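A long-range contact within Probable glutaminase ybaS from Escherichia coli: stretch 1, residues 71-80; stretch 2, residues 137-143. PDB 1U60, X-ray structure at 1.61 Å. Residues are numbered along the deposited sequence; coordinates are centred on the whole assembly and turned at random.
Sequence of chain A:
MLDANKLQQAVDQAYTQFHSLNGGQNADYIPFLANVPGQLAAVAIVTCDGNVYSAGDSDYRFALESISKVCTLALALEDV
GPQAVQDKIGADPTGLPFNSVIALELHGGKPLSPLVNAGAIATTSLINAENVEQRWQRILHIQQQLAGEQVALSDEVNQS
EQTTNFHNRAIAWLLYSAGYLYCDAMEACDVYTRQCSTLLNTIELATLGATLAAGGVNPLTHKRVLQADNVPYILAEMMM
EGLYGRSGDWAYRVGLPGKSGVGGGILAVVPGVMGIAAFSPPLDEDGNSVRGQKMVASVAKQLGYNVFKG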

ATOM      1  N   CYS A  71      -0.478  17.901   0.444  1.00  8.44           N
ATOM      2  CA  CYS A  71      -0.937  19.040   1.242  1.00  9.37           C
ATOM      3  C   CYS A  71      -2.431  19.331   1.031  1.00  9.34           C
ATOM      4  O   CYS A  71      -3.156  19.640   1.957  1.00  7.85           O
ATOM      5  CB  CYS A  71      -0.151  20.304   0.927  1.00  9.99           C
ATOM      6  SG  CYS A  71       1.666  20.128   1.032  1.00 13.07           S
ATOM      7  N   THR A  72      -2.895  19.238  -0.210  1.00  7.82           N
ATOM      8  CA  THR A  72      -4.294  19.539  -0.453  1.00  8.00           C
ATOM      9  C   THR A  72      -5.168  18.422   0.092  1.00  8.71           C
ATOM     10  O   THR A  72      -6.323  18.667   0.575  1.00  9.19           O
ATOM     11  CB  THR A  72      -4.470  19.784  -1.968  1.00  9.33           C
ATOM     12  OG1 THR A  72      -3.879  21.078  -2.275  1.00  7.80           O
ATOM     13  CG2 THR A  72      -5.955  19.831  -2.376  1.00  9.61           C
ATOM     14  N   LEU A  73      -4.673  17.182   0.009  1.00  7.31           N
ATOM     15  CA  LEU A  73      -5.366  16.074   0.635  1.00  7.47           C
ATOM     16  C   LEU A  73      -5.533  16.365   2.129  1.00  6.29           C
ATOM     17  O   LEU A  73      -6.582  16.099   2.731  1.00  7.52           O
ATOM     18  CB  LEU A  73      -4.596  14.769   0.420  1.00  7.03           C
ATOM     19  CG  LEU A  73      -5.076  13.550   1.184  1.00  7.38           C
ATOM     20  CD1 LEU A  73      -6.596  13.343   0.877  1.00 10.59           C
ATOM     21  CD2 LEU A  73      -4.267  12.295   0.897  1.00  9.89           C
ATOM     22  N   ALA A  74      -4.448  16.803   2.761  1.00  6.02           N
ATOM     23  CA  ALA A  74      -4.495  17.068   4.208  1.00  6.37           C
ATOM     24  C   ALA A  74      -5.589  18.109   4.503  1.00  6.91           C
ATOM     25  O   ALA A  74      -6.419  17.935   5.405  1.00  6.86           O
ATOM     26  CB  ALA A  74      -3.185  17.503   4.685  1.00  7.53           C
ATOM     27  N   LEU A  75      -5.655  19.161   3.681  1.00  7.44           N
ATOM     28  CA  LEU A  75      -6.694  20.170   3.858  1.00  8.57           C
ATOM     29  C   LEU A  75      -8.100  19.622   3.632  1.00  9.65           C
ATOM     30  O   LEU A  75      -9.037  19.944   4.370  1.00 11.13           O
ATOM     31  CB  LEU A  75      -6.403  21.384   2.959  1.00  8.72           C
ATOM     32  CG  LEU A  75      -7.335  22.553   3.153  1.00 10.89           C
ATOM     33  CD1 LEU A  75      -7.413  23.000   4.613  1.00 12.78           C
ATOM     34  CD2 LEU A  75      -6.881  23.652   2.252  1.00 11.65           C
ATOM     35  N   ALA A  76      -8.265  18.775   2.615  1.00  8.47           N
ATOM     36  CA  ALA A  76      -9.597  18.232   2.324  1.00  8.73           C
ATOM     37  C   ALA A  76     -10.062  17.403   3.501  1.00  8.22           C
ATOM     38  O   ALA A  76     -11.237  17.431   3.885  1.00  8.27           O
ATOM     39  CB  ALA A  76      -9.576  17.386   1.107  1.00  8.89           C
ATOM     40  N   LEU A  77      -9.152  16.650   4.107  1.00  9.00           N
ATOM     41  CA  LEU A  77      -9.516  15.859   5.276  1.00  8.96           C
ATOM     42  C   LEU A  77      -9.953  16.733   6.450  1.00  9.66           C
ATOM     43  O   LEU A  77     -10.938  16.425   7.142  1.00 11.63           O
ATOM     44  CB  LEU A  77      -8.392  14.898   5.688  1.00  9.22           C
ATOM     45  CG  LEU A  77      -8.087  13.689   4.783  1.00  9.22           C
ATOM     46  CD1 LEU A  77      -6.713  13.163   5.079  1.00 10.43           C
ATOM     47  CD2 LEU A  77      -9.152  12.609   4.955  1.00 10.22           C
ATOM     48  N   GLU A  78      -9.284  17.854   6.659  1.00  9.21           N
ATOM     49  CA  GLU A  78      -9.648  18.766   7.728  1.00 10.76           C
ATOM     50  C   GLU A  78     -11.000  19.397   7.422  1.00  9.80           C
ATOM     51  O   GLU A  78     -11.836  19.550   8.337  1.00 10.49           O
ATOM     52  CB  GLU A  78      -8.611  19.887   7.908  1.00 10.70           C
ATOM     53  CG  GLU A  78      -7.230  19.420   8.349  1.00 13.06           C
ATOM     54  CD  GLU A  78      -7.249  18.818   9.745  1.00 15.44           C
ATOM     55  OE1 GLU A  78      -7.915  19.406  10.641  1.00 18.27           O
ATOM     56  OE2 GLU A  78      -6.656  17.745   9.954  1.00 13.93           O
ATOM     57  N   ASP A  79     -11.240  19.716   6.151  1.00 10.90           N
ATOM     58  CA  ASP A  79     -12.493  20.360   5.716  1.00 10.51           C
ATOM     59  C   ASP A  79     -13.723  19.464   5.727  1.00 11.73           C
ATOM     60  O   ASP A  79     -14.764  19.864   6.244  1.00 13.05           O
ATOM     61  CB  ASP A  79     -12.371  20.922   4.317  1.00 12.43           C
ATOM     62  CG  ASP A  79     -11.627  22.238   4.256  1.00 11.05           C
ATOM     63  OD1 ASP A  79     -11.165  22.786   5.299  1.00 12.79           O
ATOM     64  OD2 ASP A  79     -11.394  22.755   3.145  1.00 12.53           O
ATOM     65  N   VAL A  80     -13.630  18.244   5.163  1.00 11.50           N
ATOM     66  CA  VAL A  80     -14.816  17.413   4.941  1.00 11.52           C
ATOM     67  C   VAL A  80     -14.762  16.030   5.620  1.00 11.38           C
ATOM     68  O   VAL A  80     -15.774  15.362   5.720  1.00 11.08           O
ATOM     69  CB  VAL A  80     -15.147  17.267   3.428  1.00 11.13           C
ATOM     70  CG1 VAL A  80     -15.328  18.637   2.768  1.00 12.29           C
ATOM     71  CG2 VAL A  80     -14.078  16.412   2.662  1.00 10.91           C
TER
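Stretch 2 (137-143) QRILHIQ

The most distinctive feature of this contact is a two-pronged salt bridge at one end of an otherwise largely apolar helix crossing. The guanidinium of Arg138 meets the carboxylate of Asp79 side by side: Arg138 NH1 donates to Asp79 OD2 at 2.7 Å with an N-H...O angle of 171°, and Arg138 NH2 donates to Asp79 OD1 at 2.9 Å with an angle of 161°. Both angles are close to linear, so each carboxylate oxygen takes its own hydrogen bond, and Asp79 OD2 lies at the guanidinium edge, near its plane. The same group has a second environment, because Leu75 CD2 lies over one of its faces and Leu75 CD1 comes within 3.6 Å of Arg138 NH2. Charge is thus paired along the edge while a face is covered by hydrocarbon.

Stretch 2 is helical throughout, with phi between -71° and -57° and psi between -46° and -36°. Its backbone carries the expected i to i+4 hydrogen bonds, such as Ile142 N to Arg138 O at 3.1 Å and Gln143 N to Ile139 O at 3.1 Å. Stretch 1 is a helix as well, and the two axes approach to 9.3 Å. Their N-to-C directions make an angle of 110°, so stretch 2 crosses steeply instead of running alongside. The nearest CA pairs lie near the start of stretch 1: the CA atoms of Cys71 and Gln143 are 5.9 Å apart and those of Thr72 and Ile139 6.2 Å apart, whereas Arg138 needs its long side chain, with chi2 in t and chi3 in p, to reach Asp79.

Ile142 is the main apolar element of stretch 2. Its CA-to-CB bond points toward stretch 1, and with chi1 and chi2 both in t its CD1 lies 3.6 Å from Leu75 N and 3.7 Å from Leu75 CB. Ala74 CB is 4.3 Å from the same Ile142 CD1. Ile142 also meets Cys71, with Ile142 CG2 3.6 Å from Cys71 O and 4.2 Å from Cys71 CB. Leu75 and Ile142 each have 83 Å² covered by the opposing stretch, the largest values in a contact that buries 452 Å² in total.

Ile139, one turn before Gln143, presents its CB sideways yet still packs closely: Ile139 CG1 is 4.1 Å from Leu75 CD2, and Ile139 CG2 is 3.5 Å from Thr72 OG1. The latter is a van der Waals contact, since a methyl carbon offers the hydroxyl no polar partner. That hydroxyl instead hydrogen-bonds to a water 2.8 Å from Thr72 OG1, and the water accepts from Gln143 NE2 at 3.1 Å, bridging the two helices. The aliphatic part of Gln143 contributes directly too, with its CG 4.0 Å from Cys71 CB. Gln137, Leu140 and His141 make no contact with stretch 1.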

ATOM      1  N   GLN A 137      -5.695  30.628  -1.745  1.00  9.57           N
ATOM      2  CA  GLN A 137      -5.110  31.140  -0.517  1.00 10.94           C
ATOM      3  C   GLN A 137      -5.096  30.061   0.570  1.00 10.41           C
ATOM      4  O   GLN A 137      -4.105  29.944   1.272  1.00 10.24           O
ATOM      5  CB  GLN A 137      -5.831  32.409  -0.007  1.00 11.80           C
ATOM      6  CG  GLN A 137      -5.448  33.673  -0.783  1.00 15.34           C
ATOM      7  CD  GLN A 137      -3.937  33.919  -0.916  1.00 17.92           C
ATOM      8  OE1 GLN A 137      -3.220  33.937   0.077  1.00 21.52           O
ATOM      9  NE2 GLN A 137      -3.467  34.136  -2.136  1.00 18.86           N
ATOM     10  N   ARG A 138      -6.155  29.259   0.689  1.00 10.42           N
ATOM     11  CA  ARG A 138      -6.232  28.273   1.765  1.00  9.51           C
ATOM     12  C   ARG A 138      -5.231  27.137   1.516  1.00 10.05           C
ATOM     13  O   ARG A 138      -4.603  26.671   2.428  1.00  9.69           O
ATOM     14  CB  ARG A 138      -7.636  27.752   1.925  1.00 10.48           C
ATOM     15  CG  ARG A 138      -8.676  28.810   2.408  1.00 10.20           C
ATOM     16  CD  ARG A 138     -10.048  28.212   2.755  1.00 11.81           C
ATOM     17  NE  ARG A 138      -9.954  27.362   3.943  1.00 12.04           N
ATOM     18  CZ  ARG A 138     -10.204  26.049   3.996  1.00 13.77           C
ATOM     19  NH1 ARG A 138     -10.663  25.365   2.962  1.00 12.71           N
ATOM     20  NH2 ARG A 138     -10.055  25.423   5.163  1.00 11.18           N
ATOM     21  N   ILE A 139      -5.041  26.766   0.255  1.00  8.91           N
ATOM     22  CA  ILE A 139      -4.048  25.717  -0.120  1.00  9.59           C
ATOM     23  C   ILE A 139      -2.626  26.199   0.068  1.00  9.55           C
ATOM     24  O   ILE A 139      -1.816  25.510   0.657  1.00  9.72           O
ATOM     25  CB  ILE A 139      -4.296  25.247  -1.550  1.00  8.76           C
ATOM     26  CG1 ILE A 139      -5.559  24.357  -1.591  1.00 10.35           C
ATOM     27  CG2 ILE A 139      -3.088  24.479  -2.120  1.00 11.02           C
ATOM     28  CD1 ILE A 139      -6.128  24.112  -2.976  1.00 10.35           C
ATOM     29  N   LEU A 140      -2.324  27.440  -0.369  1.00  9.60           N
ATOM     30  CA  LEU A 140      -1.001  28.038  -0.147  1.00  9.95           C
ATOM     31  C   LEU A 140      -0.693  28.071   1.358  1.00  9.83           C
ATOM     32  O   LEU A 140       0.397  27.743   1.774  1.00  9.62           O
ATOM     33  CB  LEU A 140      -0.916  29.431  -0.768  1.00 10.21           C
ATOM     34  CG  LEU A 140       0.391  30.172  -0.524  1.00 11.30           C
ATOM     35  CD1 LEU A 140       1.567  29.378  -1.089  1.00 12.16           C
ATOM     36  CD2 LEU A 140       0.327  31.576  -1.141  1.00 12.23           C
ATOM     37  N   HIS A 141      -1.690  28.428   2.166  1.00 10.70           N
ATOM     38  CA  HIS A 141      -1.508  28.542   3.609  1.00 10.98           C
ATOM     39  C   HIS A 141      -1.179  27.186   4.231  1.00  9.89           C
ATOM     40  O   HIS A 141      -0.282  27.093   5.045  1.00  8.26           O
ATOM     41  CB  HIS A 141      -2.762  29.152   4.233  1.00 12.03           C
ATOM     42  CG  HIS A 141      -2.630  29.432   5.685  1.00 14.54           C
ATOM     43  ND1 HIS A 141      -1.845  30.456   6.172  1.00 18.92           N
ATOM     44  CD2 HIS A 141      -3.152  28.803   6.763  1.00 18.61           C
ATOM     45  CE1 HIS A 141      -1.924  30.466   7.492  1.00 21.94           C
ATOM     46  NE2 HIS A 141      -2.697  29.466   7.873  1.00 21.10           N
ATOM     47  N   ILE A 142      -1.900  26.140   3.851  1.00  9.41           N
ATOM     48  CA  ILE A 142      -1.564  24.831   4.416  1.00  9.19           C
ATOM     49  C   ILE A 142      -0.189  24.334   4.009  1.00  8.02           C
ATOM     50  O   ILE A 142       0.530  23.731   4.843  1.00  9.69           O
ATOM     51  CB  ILE A 142      -2.656  23.780   4.214  1.00 10.16           C
ATOM     52  CG1 ILE A 142      -2.516  22.754   5.336  1.00 11.68           C
ATOM     53  CG2 ILE A 142      -2.614  23.132   2.829  1.00 10.40           C
ATOM     54  CD1 ILE A 142      -3.604  21.693   5.306  1.00 14.55           C
ATOM     55  N   GLN A 143       0.229  24.600   2.759  1.00  7.99           N
ATOM     56  CA  GLN A 143       1.612  24.269   2.355  1.00  7.33           C
ATOM     57  C   GLN A 143       2.630  24.981   3.271  1.00  6.90           C
ATOM     58  O   GLN A 143       3.559  24.390   3.748  1.00  6.76           O
ATOM     59  CB  GLN A 143       1.901  24.638   0.887  1.00  7.79           C
ATOM     60  CG  GLN A 143       1.153  23.928  -0.174  1.00  7.12           C
ATOM     61  CD  GLN A 143       1.673  24.250  -1.561  1.00  8.53           C
ATOM     62  OE1 GLN A 143       2.701  24.935  -1.725  1.00  8.68           O
ATOM     63  NE2 GLN A 143       0.946  23.799  -2.575  1.00  8.78           N
TER
HETATM   64  O   HOH W   1      -1.119  21.602  -2.082  1.00 13.21           O